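Local coordinates for protein monothiol glutaredoxin-S14, chloroplastic (Arabidopsis thaliana, PDB 3IPZ) that may donate iron-sulfur clusters to recipient proteins in the chloroplast, forms a [2Fe-2S]-bridged homodimer and may regulate CAX cation transporters, at residues A[63-66]-A[67-71]. Numbering follows the deposited sequence.
Sequences QGLK and EYSNW
Two backbone amides converge on Gly64 O: Tyr68 N reaches it at 2.8 Å, nearly straight and in the carbonyl plane, while Glu67 N makes a weak, strongly bent bond of 3.2 Å. Tyr68 CB rests against Gly64 O at 3.4 Å. One residue on, Ser69 N bonds to Leu65 O at 2.8 Å from a position 21° out of that carbonyl's plane. Ser69 OG, set anti to its own carbonyl carbon (chi1 -51°), folds back beside the helix to lie near Leu65 O, but its hydrogen bonds go to Tyr78 and Gln76 of strand 76-79, tying the helix end to the sheet. How such a helix stops is illustrated by the Schellman motif here: Asn70, with positive phi, turns the chain so that Trp71 N bonds to Lys66 O at 3.2 Å, on a lone pair, with a weak bond from Asn70 N to Glu67 O inside the turn. The reversal also brings Trp71 O to 3.4 Å from Lys66 CA, a CH...O contact, with Lys66 CB and CG also near that oxygen, further off than CA. In this thioredoxin-fold domain the region required for CAX1 activation begins at Ser69, at this helix end, and Lys66 is an inferred glutathione-binding residue, packed on Phe74. With CG anti to the backbone N (chi1 -173°), the Tyr68 ring leads away to Leu11, Glu12 and Val15 of helix 5-15, whereas the Glu67 carboxylate bonds to Ser1 and Ala2.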
ATOM      1  N   GLN A  63       9.019   1.438 -10.109  1.00 44.14           N
ATOM      2  CA  GLN A  63      10.199   2.241  -9.831  1.00 43.77           C
ATOM      3  C   GLN A  63       9.847   3.629  -9.295  1.00 43.25           C
ATOM      4  O   GLN A  63      10.585   4.189  -8.482  1.00 49.31           O
ATOM      5  CB  GLN A  63      11.081   2.324 -11.084  1.00 44.66           C
ATOM      6  CG  GLN A  63      11.831   1.001 -11.368  1.00 60.52           C
ATOM      7  CD  GLN A  63      12.637   1.027 -12.663  1.00 78.56           C
ATOM      8  OE1 GLN A  63      13.482   1.900 -12.863  1.00 85.36           O
ATOM      9  NE2 GLN A  63      12.381   0.060 -13.545  1.00 77.49           N
ATOM     10  N   GLY A  64       8.716   4.176  -9.731  1.00 39.58           N
ATOM     11  CA  GLY A  64       8.298   5.480  -9.242  1.00 35.21           C
ATOM     12  C   GLY A  64       7.857   5.413  -7.782  1.00 42.44           C
ATOM     13  O   GLY A  64       8.167   6.298  -6.980  1.00 42.37           O
ATOM     14  N   LEU A  65       7.135   4.355  -7.424  1.00 37.40           N
ATOM     15  CA  LEU A  65       6.667   4.199  -6.054  1.00 37.85           C
ATOM     16  C   LEU A  65       7.826   3.995  -5.074  1.00 38.44           C
ATOM     17  O   LEU A  65       7.790   4.493  -3.952  1.00 39.49           O
ATOM     18  CB  LEU A  65       5.663   3.044  -5.977  1.00 36.77           C
ATOM     19  CG  LEU A  65       4.243   3.438  -6.405  1.00 34.82           C
ATOM     20  CD1 LEU A  65       3.395   2.204  -6.676  1.00 25.28           C
ATOM     21  CD2 LEU A  65       3.623   4.287  -5.324  1.00 29.52           C
ATOM     22  N   LYS A  66       8.856   3.270  -5.494  1.00 34.11           N
ATOM     23  CA  LYS A  66      10.008   3.060  -4.631  1.00 36.39           C
ATOM     24  C   LYS A  66      10.577   4.422  -4.223  1.00 38.90           C
ATOM     25  O   LYS A  66      10.992   4.620  -3.085  1.00 45.99           O
ATOM     26  CB  LYS A  66      11.091   2.249  -5.355  1.00 28.39           C
ATOM     27  CG  LYS A  66      10.776   0.773  -5.522  1.00 28.44           C
ATOM     28  CD  LYS A  66      11.836   0.046  -6.361  1.00 40.31           C
ATOM     29  CE  LYS A  66      13.225   0.107  -5.706  1.00 56.22           C
ATOM     30  NZ  LYS A  66      14.245  -0.764  -6.370  1.00 46.78           N
ATOM     31  N   GLU A  67      10.586   5.366  -5.154  1.00 40.73           N
ATOM     32  CA  GLU A  67      11.123   6.683  -4.863  1.00 41.51           C
ATOM     33  C   GLU A  67      10.120   7.539  -4.110  1.00 35.39           C
ATOM     34  O   GLU A  67      10.483   8.235  -3.171  1.00 39.74           O
ATOM     35  CB  GLU A  67      11.535   7.396  -6.150  1.00 46.55           C
ATOM     36  CG  GLU A  67      12.349   8.655  -5.887  1.00 55.61           C
ATOM     37  CD  GLU A  67      12.785   9.352  -7.164  1.00 71.52           C
ATOM     38  OE1 GLU A  67      13.371   8.670  -8.036  1.00 68.95           O
ATOM     39  OE2 GLU A  67      12.550  10.577  -7.291  1.00 71.82           O
ATOM     40  N   TYR A  68       8.861   7.492  -4.530  1.00 42.64           N
ATOM     41  CA  TYR A  68       7.795   8.259  -3.888  1.00 36.86           C
ATOM     42  C   TYR A  68       7.633   7.884  -2.407  1.00 39.47           C
ATOM     43  O   TYR A  68       7.520   8.754  -1.551  1.00 35.45           O
ATOM     44  CB  TYR A  68       6.468   8.009  -4.617  1.00 37.04           C
ATOM     45  CG  TYR A  68       5.315   8.872  -4.157  1.00 32.77           C
ATOM     46  CD1 TYR A  68       5.210  10.201  -4.555  1.00 42.67           C
ATOM     47  CD2 TYR A  68       4.317   8.352  -3.334  1.00 42.00           C
ATOM     48  CE1 TYR A  68       4.131  10.992  -4.147  1.00 40.85           C
ATOM     49  CE2 TYR A  68       3.241   9.131  -2.922  1.00 36.77           C
ATOM     50  CZ  TYR A  68       3.152  10.449  -3.332  1.00 41.42           C
ATOM     51  OH  TYR A  68       2.080  11.224  -2.935  1.00 48.33           O
ATOM     52  N   SER A  69       7.617   6.583  -2.122  1.00 38.81           N
ATOM     53  CA  SER A  69       7.453   6.074  -0.760  1.00 41.82           C
ATOM     54  C   SER A  69       8.774   6.009   0.001  1.00 43.15           C
ATOM     55  O   SER A  69       8.785   5.914   1.230  1.00 40.93           O
ATOM     56  CB  SER A  69       6.865   4.658  -0.791  1.00 37.12           C
ATOM     57  OG  SER A  69       5.702   4.605  -1.589  1.00 50.02           O
ATOM     58  N   ASN A  70       9.875   6.052  -0.745  1.00 41.48           N
ATOM     59  CA  ASN A  70      11.222   5.945  -0.199  1.00 39.56           C
ATOM     60  C   ASN A  70      11.388   4.617   0.540  1.00 39.61           C
ATOM     61  O   ASN A  70      11.974   4.552   1.618  1.00 47.54           O
ATOM     62  CB  ASN A  70      11.542   7.105   0.743  1.00 47.02           C
ATOM     63  CG  ASN A  70      13.015   7.135   1.129  1.00 60.43           C
ATOM     64  OD1 ASN A  70      13.888   7.198   0.263  1.00 65.85           O
ATOM     65  ND2 ASN A  70      13.295   7.081   2.424  1.00 62.77           N
ATOM     66  N   TRP A  71      10.865   3.562  -0.070  1.00 34.39           N
ATOM     67  CA  TRP A  71      10.906   2.212   0.464  1.00 38.09           C
ATOM     68  C   TRP A  71      11.151   1.339  -0.769  1.00 41.43           C
ATOM     69  O   TRP A  71      10.344   1.327  -1.692  1.00 42.32           O
ATOM     70  CB  TRP A  71       9.560   1.888   1.137  1.00 35.48           C
ATOM     71  CG  TRP A  71       9.499   0.514   1.698  1.00 33.76           C
ATOM     72  CD1 TRP A  71       8.796  -0.546   1.200  1.00 38.95           C
ATOM     73  CD2 TRP A  71      10.259   0.012   2.801  1.00 29.51           C
ATOM     74  NE1 TRP A  71       9.082  -1.682   1.922  1.00 44.11           N
ATOM     75  CE2 TRP A  71       9.979  -1.367   2.909  1.00 37.98           C
ATOM     76  CE3 TRP A  71      11.157   0.595   3.707  1.00 37.34           C
ATOM     77  CZ2 TRP A  71      10.566  -2.179   3.890  1.00 48.83           C
ATOM     78  CZ3 TRP A  71      11.741  -0.209   4.682  1.00 32.49           C
ATOM     79  CH2 TRP A  71      11.441  -1.584   4.762  1.00 40.77           C
TER